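Local coordinates for Molybdate/tungstate binding protein (Sporomusa ovata, PDB 1FR3) that binds the oxyanions molybdate and tungstate, probably serving in the cell's storage and homeostasis of these metals, at the interface of chains A and B and the interface of chains A and C. Residues are numbered along the deposited sequence; one frame, centred on the assembly and turned at random. Chains: chain A/B/C, Molybdate/tungstate binding protein.

Contact 1 and contact 2 lie about 16 Å apart, measured between the centres of their C-alpha atoms, and both use the C-terminal strand 64-66 with the last lysine behind it. In contact 1 this tail comes from chain B and pairs with the N-terminal segment of chain A; in contact 2 it comes from chain C and adds to strand 53-58 of chain A, which also lends A:Leu57 to contact 1. Because every copy does the same, one tail has two edges to offer, one to the start of one neighbour and one to the strand of another, which probably helps hold the six-copy assembly together.

Contact 1: the interface of chains A and B. Residues chain A 1-5, 57; chain B 64-67.
In this Mop protein, a single TOBE domain, the N-terminal segment of chain A runs antiparallel to the C-terminal strand 64-66 of chain B, with A:Ile3 opposite B:Leu66. The backbone carries the tight part. A:Ser4 N gives a 2.9 Å hydrogen bond to B:Val65 O, almost along the C=O axis, and B:Lys67 N meets A:Lys2 O at 3.0 Å in the carbonyl plane. The terminal carboxylate of B:Lys67 takes A:Lys2 N through OXT at 2.7 Å, a more bent hydrogen bond. The A:Ser4 hydroxyl sits in the crowded position between its own backbone N and carbonyl carbon (chi1 72°), and from there OG accepts the N-H of B:Val65 N at 3.0 Å, nearly straight. Beside this pairing, B:Leu66 CD2 lies against A:Ile3 CG2 at 3.6 Å, the two side chains pointing the same way, while A:Met1, bent at chi3 (-69°), crosses B:Leu66 obliquely and lays CE on CD1 at 3.6 Å. B:Glu64, extended beyond CG, sets its carboxylate against A:Gly5, CD to A:Gly5 CA 3.7 Å, and its OE1 meets A:Leu57 CD2 tip to tip at 3.5 Å. An alanine at B:Glu64 would remove the carboxylate from A:Gly5, A:Ile3 and A:Leu57 and would probably leave the segment around A:Ser4 and A:Gly5 less well held. The loose side is the outer A:Lys2 side chain: CB and CG come near OXT, but the extended remainder carries the amine away from the pairing.

Contact 2: the interface of chains A and C. Residues chain A 46-48, 52-55; chain C 65-67.
At the apolar centre of this contact in the TOBE-domain Mop protein, C:Val65 puts CG1, anti to its backbone N (chi1 178°), against A:Val54 CB at 3.8 Å, the two side chains meeting at a slant. A:Leu48 comes tip to tip with the same methyl, and its CD2 also lies against C:Lys67 CD at 3.8 Å, the leucine and lysine lying alongside but running opposite ways. From the helix 40-46 side, A:Leu46 CD2 reaches C:Lys67 CB, so the start of the lysine chain is flanked by A:Leu46 and A:Val54. Next outward, strand 64-66 of chain C adds antiparallel to strand 53-58: A:Thr55 N hydrogen-bonds to C:Leu66 O, and C:Leu66 N returns a hydrogen bond to A:Thr55 O at 2.9 Å, both in the carbonyl planes. At the rim, C:Lys67, fully extended with CG anti to the backbone N (chi1 179°), delivers its amino group NZ beyond the end of helix 40-46. There C:Lys67 NZ hydrogen-bonds to A:Leu46 O at 3.0 Å, in the carbonyl plane, and to A:Asp47 O at 2.9 Å. C:Lys67 NZ also forms a salt bridge with A:Asp52 OD2 at 2.9 Å; the side chains cross at about a right angle, and NZ stands above the carboxylate plane. A water links NZ to the other oxygen, A:Asp52 OD1. The two carbonyls and the carboxylate are likely to hold the lysine in its charged form.

Contact 1: the interface of chains A and B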
ATOM      1  N   MET A   1      11.774  -3.021 -19.386  1.00 13.70           N
ATOM      2  CA  MET A   1      12.348  -2.385 -18.176  1.00 12.91           C
ATOM      3  C   MET A   1      12.313  -3.336 -16.979  1.00 11.48           C
ATOM      4  O   MET A   1      11.336  -4.078 -16.830  1.00 12.03           O
ATOM      5  CB  MET A   1      11.574  -1.136 -17.754  1.00 14.47           C
ATOM      6  CG  MET A   1      11.567   0.036 -18.712  1.00 15.92           C
ATOM      7  SD  MET A   1      10.853   1.511 -17.939  1.00 17.10           S
ATOM      8  CE  MET A   1       9.146   1.001 -17.810  1.00 16.71           C
ATOM      9  N   LYS A   2      13.351  -3.302 -16.154  1.00  9.39           N
ATOM     10  CA  LYS A   2      13.315  -4.073 -14.909  1.00  8.52           C
ATOM     11  C   LYS A   2      12.400  -3.295 -13.962  1.00  7.82           C
ATOM     12  O   LYS A   2      12.255  -2.079 -14.093  1.00  7.51           O
ATOM     13  CB  LYS A   2      14.685  -4.274 -14.289  1.00  8.94           C
ATOM     14  CG  LYS A   2      15.617  -5.139 -15.131  1.00 10.12           C
ATOM     15  CD  LYS A   2      16.885  -5.451 -14.352  1.00 10.21           C
ATOM     16  CE  LYS A   2      17.819  -6.380 -15.101  1.00 11.11           C
ATOM     17  NZ  LYS A   2      18.859  -6.941 -14.180  1.00 11.96           N
ATOM     18  N   ILE A   3      11.781  -3.980 -13.016  1.00  7.81           N
ATOM     19  CA  ILE A   3      10.805  -3.425 -12.084  1.00  7.86           C
ATOM     20  C   ILE A   3      11.245  -3.620 -10.642  1.00  6.70           C
ATOM     21  O   ILE A   3      11.562  -4.759 -10.267  1.00  7.16           O
ATOM     22  CB  ILE A   3       9.466  -4.173 -12.314  1.00  9.03           C
ATOM     23  CG1 ILE A   3       9.035  -4.042 -13.777  1.00  9.79           C
ATOM     24  CG2 ILE A   3       8.383  -3.696 -11.358  1.00  9.31           C
ATOM     25  CD1 ILE A   3       8.031  -5.089 -14.225  1.00 11.15           C
ATOM     26  N   SER A   4      11.272  -2.565  -9.827  1.00  6.15           N
ATOM     27  CA  SER A   4      11.699  -2.736  -8.434  1.00  6.28           C
ATOM     28  C   SER A   4      10.802  -3.691  -7.663  1.00  6.20           C
ATOM     29  O   SER A   4      11.278  -4.416  -6.786  1.00  6.10           O
ATOM     30  CB  SER A   4      11.823  -1.397  -7.718  1.00  5.78           C
ATOM     31  OG  SER A   4      10.583  -0.780  -7.431  1.00  5.20           O
ATOM     32  N   GLY A   5       9.495  -3.658  -7.921  1.00  6.12           N
ATOM     33  CA  GLY A   5       8.577  -4.541  -7.182  1.00  5.96           C
ATOM     34  C   GLY A   5       9.162  -5.957  -7.240  1.00  5.13           C
ATOM     35  O   GLY A   5       9.240  -6.536  -8.328  1.00  5.53           O
ATOM     36  N   LEU A  57       2.076  -8.752  -9.745  1.00  5.49           N
ATOM     37  CA  LEU A  57       3.207  -8.016  -9.204  1.00  5.74           C
ATOM     38  C   LEU A  57       2.917  -7.418  -7.836  1.00  5.71           C
ATOM     39  O   LEU A  57       1.922  -6.709  -7.668  1.00  5.98           O
ATOM     40  CB  LEU A  57       3.566  -6.880 -10.175  1.00  5.99           C
ATOM     41  CG  LEU A  57       4.707  -5.952  -9.745  1.00  6.46           C
ATOM     42  CD1 LEU A  57       6.042  -6.662  -9.862  1.00  7.61           C
ATOM     43  CD2 LEU A  57       4.684  -4.666 -10.563  1.00  7.88           C
TER
ATOM     44  N   GLU B  64       7.261   2.523  -6.654  1.00  5.08           N
ATOM     45  CA  GLU B  64       8.233   1.645  -7.288  1.00  5.53           C
ATOM     46  C   GLU B  64       9.081   2.452  -8.272  1.00  5.75           C
ATOM     47  O   GLU B  64       8.726   3.568  -8.631  1.00  5.39           O
ATOM     48  CB  GLU B  64       7.570   0.500  -8.061  1.00  5.73           C
ATOM     49  CG  GLU B  64       6.960  -0.566  -7.179  1.00  6.82           C
ATOM     50  CD  GLU B  64       6.340  -1.737  -7.921  1.00  2.00           C
ATOM     51  OE1 GLU B  64       6.345  -1.930  -9.103  1.00 10.05           O
ATOM     52  OE2 GLU B  64       5.792  -2.581  -7.160  1.00 12.99           O
ATOM     53  N   VAL B  65      10.176   1.849  -8.721  1.00  5.42           N
ATOM     54  CA  VAL B  65      11.062   2.457  -9.706  1.00  6.64           C
ATOM     55  C   VAL B  65      11.302   1.436 -10.817  1.00  6.72           C
ATOM     56  O   VAL B  65      11.541   0.266 -10.516  1.00  5.67           O
ATOM     57  CB  VAL B  65      12.395   2.918  -9.096  1.00  6.30           C
ATOM     58  CG1 VAL B  65      13.285   3.555 -10.164  1.00  6.71           C
ATOM     59  CG2 VAL B  65      12.176   3.887  -7.944  1.00  6.84           C
ATOM     60  N   LEU B  66      11.221   1.873 -12.064  1.00  6.85           N
ATOM     61  CA  LEU B  66      11.427   1.009 -13.212  1.00  7.87           C
ATOM     62  C   LEU B  66      12.586   1.547 -14.058  1.00  7.84           C
ATOM     63  O   LEU B  66      12.745   2.758 -14.191  1.00  7.66           O
ATOM     64  CB  LEU B  66      10.180   0.970 -14.099  1.00  9.45           C
ATOM     65  CG  LEU B  66       8.812   0.933 -13.419  1.00 11.86           C
ATOM     66  CD1 LEU B  66       7.707   0.940 -14.469  1.00 12.21           C
ATOM     67  CD2 LEU B  66       8.673  -0.261 -12.495  1.00 12.67           C
ATOM     68  N   LYS B  67      13.387   0.643 -14.602  1.00  8.19           N
ATOM     69  CA  LYS B  67      14.472   1.029 -15.495  1.00  7.76           C
ATOM     70  C   LYS B  67      14.840  -0.171 -16.377  1.00  7.73           C
ATOM     71  O   LYS B  67      14.856  -0.018 -17.612  1.00  8.35           O
ATOM     72  CB  LYS B  67      15.726   1.541 -14.784  1.00  7.47           C
ATOM     73  CG  LYS B  67      16.779   2.016 -15.787  1.00  6.96           C
ATOM     74  CD  LYS B  67      18.066   2.445 -15.098  1.00  7.11           C
ATOM     75  CE  LYS B  67      19.112   2.887 -16.119  1.00  7.21           C
ATOM     76  NZ  LYS B  67      19.658   1.709 -16.846  1.00  7.51           N
ATOM     77  OXT LYS B  67      15.104  -1.248 -15.809  1.00  8.19           O
TER

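Contact 2: the interface of chains A and C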
ATOM      1  N   LEU A  46      -4.867  -3.028 -20.869  1.00 10.20           N
ATOM      2  CA  LEU A  46      -4.180  -4.302 -21.030  1.00 11.04           C
ATOM      3  C   LEU A  46      -4.996  -5.289 -21.857  1.00 11.67           C
ATOM      4  O   LEU A  46      -4.485  -6.318 -22.303  1.00 12.00           O
ATOM      5  CB  LEU A  46      -3.860  -4.902 -19.654  1.00 11.22           C
ATOM      6  CG  LEU A  46      -2.629  -4.366 -18.922  1.00 11.32           C
ATOM      7  CD1 LEU A  46      -2.797  -2.907 -18.526  1.00 12.27           C
ATOM      8  CD2 LEU A  46      -2.310  -5.206 -17.690  1.00 10.99           C
ATOM      9  N   ASP A  47      -6.266  -4.974 -22.075  1.00 13.12           N
ATOM     10  CA  ASP A  47      -7.190  -5.844 -22.793  1.00 14.71           C
ATOM     11  C   ASP A  47      -7.205  -7.231 -22.146  1.00 13.63           C
ATOM     12  O   ASP A  47      -7.108  -8.270 -22.794  1.00 13.26           O
ATOM     13  CB  ASP A  47      -6.870  -5.947 -24.281  1.00 16.87           C
ATOM     14  CG  ASP A  47      -8.047  -6.462 -25.094  1.00 19.37           C
ATOM     15  OD1 ASP A  47      -9.175  -6.578 -24.561  1.00 20.59           O
ATOM     16  OD2 ASP A  47      -7.833  -6.758 -26.291  1.00 21.60           O
ATOM     17  N   LEU A  48      -7.309  -7.224 -20.814  1.00 13.22           N
ATOM     18  CA  LEU A  48      -7.336  -8.457 -20.043  1.00 12.70           C
ATOM     19  C   LEU A  48      -8.599  -9.265 -20.329  1.00 12.59           C
ATOM     20  O   LEU A  48      -9.699  -8.715 -20.337  1.00 12.98           O
ATOM     21  CB  LEU A  48      -7.271  -8.157 -18.544  1.00 12.77           C
ATOM     22  CG  LEU A  48      -5.984  -7.572 -17.972  1.00 13.46           C
ATOM     23  CD1 LEU A  48      -6.146  -7.294 -16.479  1.00 13.46           C
ATOM     24  CD2 LEU A  48      -4.795  -8.498 -18.191  1.00 13.45           C
ATOM     25  N   ASP A  52      -5.810 -15.253 -20.281  1.00 11.28           N
ATOM     26  CA  ASP A  52      -4.561 -14.526 -20.501  1.00 11.13           C
ATOM     27  C   ASP A  52      -3.462 -14.940 -19.522  1.00 10.66           C
ATOM     28  O   ASP A  52      -3.708 -15.127 -18.332  1.00 10.89           O
ATOM     29  CB  ASP A  52      -4.747 -13.015 -20.361  1.00 11.43           C
ATOM     30  CG  ASP A  52      -5.230 -12.282 -21.589  1.00 12.00           C
ATOM     31  OD1 ASP A  52      -5.173 -12.857 -22.695  1.00 13.62           O
ATOM     32  OD2 ASP A  52      -5.666 -11.120 -21.446  1.00 12.17           O
ATOM     33  N   LYS A  53      -2.245 -15.082 -20.039  1.00 10.52           N
ATOM     34  CA  LYS A  53      -1.080 -15.331 -19.200  1.00 10.47           C
ATOM     35  C   LYS A  53      -0.590 -13.937 -18.780  1.00  9.70           C
ATOM     36  O   LYS A  53      -0.374 -13.088 -19.646  1.00 10.88           O
ATOM     37  CB  LYS A  53       0.044 -16.066 -19.918  1.00 12.19           C
ATOM     38  CG  LYS A  53      -0.348 -17.442 -20.426  1.00 14.56           C
ATOM     39  CD  LYS A  53      -0.778 -18.384 -19.319  1.00 16.74           C
ATOM     40  CE  LYS A  53      -1.133 -19.756 -19.875  1.00 17.78           C
ATOM     41  NZ  LYS A  53      -1.987 -20.522 -18.926  1.00 18.68           N
ATOM     42  N   VAL A  54      -0.469 -13.731 -17.484  1.00  8.65           N
ATOM     43  CA  VAL A  54      -0.077 -12.432 -16.955  1.00  8.47           C
ATOM     44  C   VAL A  54       0.909 -12.602 -15.806  1.00  8.26           C
ATOM     45  O   VAL A  54       1.176 -13.709 -15.346  1.00  8.55           O
ATOM     46  CB  VAL A  54      -1.307 -11.675 -16.410  1.00  8.09           C
ATOM     47  CG1 VAL A  54      -2.328 -11.405 -17.509  1.00  8.94           C
ATOM     48  CG2 VAL A  54      -1.994 -12.449 -15.286  1.00  9.28           C
ATOM     49  N   THR A  55       1.453 -11.475 -15.352  1.00  8.04           N
ATOM     50  CA  THR A  55       2.338 -11.500 -14.192  1.00  8.51           C
ATOM     51  C   THR A  55       1.677 -10.715 -13.064  1.00  7.07           C
ATOM     52  O   THR A  55       1.361  -9.532 -13.225  1.00  7.93           O
ATOM     53  CB  THR A  55       3.741 -10.946 -14.492  1.00  8.91           C
ATOM     54  OG1 THR A  55       4.367 -11.791 -15.470  1.00 10.95           O
ATOM     55  CG2 THR A  55       4.592 -10.916 -13.231  1.00  9.55           C
TER
ATOM     56  N   VAL C  65      -1.251  -6.097 -12.065  1.00  5.46           N
ATOM     57  CA  VAL C  65      -1.272  -7.101 -13.111  1.00  6.79           C
ATOM     58  C   VAL C  65      -0.483  -6.547 -14.303  1.00  7.93           C
ATOM     59  O   VAL C  65      -0.700  -5.409 -14.723  1.00  7.31           O
ATOM     60  CB  VAL C  65      -2.682  -7.480 -13.594  1.00  6.99           C
ATOM     61  CG1 VAL C  65      -2.619  -8.509 -14.718  1.00  8.27           C
ATOM     62  CG2 VAL C  65      -3.513  -8.023 -12.435  1.00  8.46           C
ATOM     63  N   LEU C  66       0.421  -7.360 -14.825  1.00  8.32           N
ATOM     64  CA  LEU C  66       1.230  -6.986 -15.971  1.00 10.69           C
ATOM     65  C   LEU C  66       0.942  -7.956 -17.116  1.00 10.70           C
ATOM     66  O   LEU C  66       0.735  -9.150 -16.890  1.00 10.46           O
ATOM     67  CB  LEU C  66       2.720  -7.051 -15.643  1.00 11.20           C
ATOM     68  CG  LEU C  66       3.184  -6.570 -14.273  1.00 12.29           C
ATOM     69  CD1 LEU C  66       4.697  -6.699 -14.169  1.00 12.71           C
ATOM     70  CD2 LEU C  66       2.761  -5.139 -13.994  1.00 12.46           C
ATOM     71  N   LYS C  67       0.929  -7.422 -18.331  1.00 11.34           N
ATOM     72  CA  LYS C  67       0.681  -8.236 -19.513  1.00 13.03           C
ATOM     73  C   LYS C  67       1.446  -7.690 -20.715  1.00 13.92           C
ATOM     74  O   LYS C  67       2.243  -8.443 -21.311  1.00 15.71           O
ATOM     75  CB  LYS C  67      -0.819  -8.268 -19.824  1.00 12.45           C
ATOM     76  CG  LYS C  67      -1.146  -9.092 -21.064  1.00 12.39           C
ATOM     77  CD  LYS C  67      -2.643  -9.084 -21.325  1.00 12.83           C
ATOM     78  CE  LYS C  67      -2.927  -9.429 -22.780  1.00 13.10           C
ATOM     79  NZ  LYS C  67      -4.362  -9.204 -23.114  1.00 13.78           N
ATOM     80  OXT LYS C  67       1.244  -6.504 -21.036  1.00 14.38           O
TER
HETATM   81  O   HOH W   1      -5.645 -11.513 -25.000  1.00 25.14           O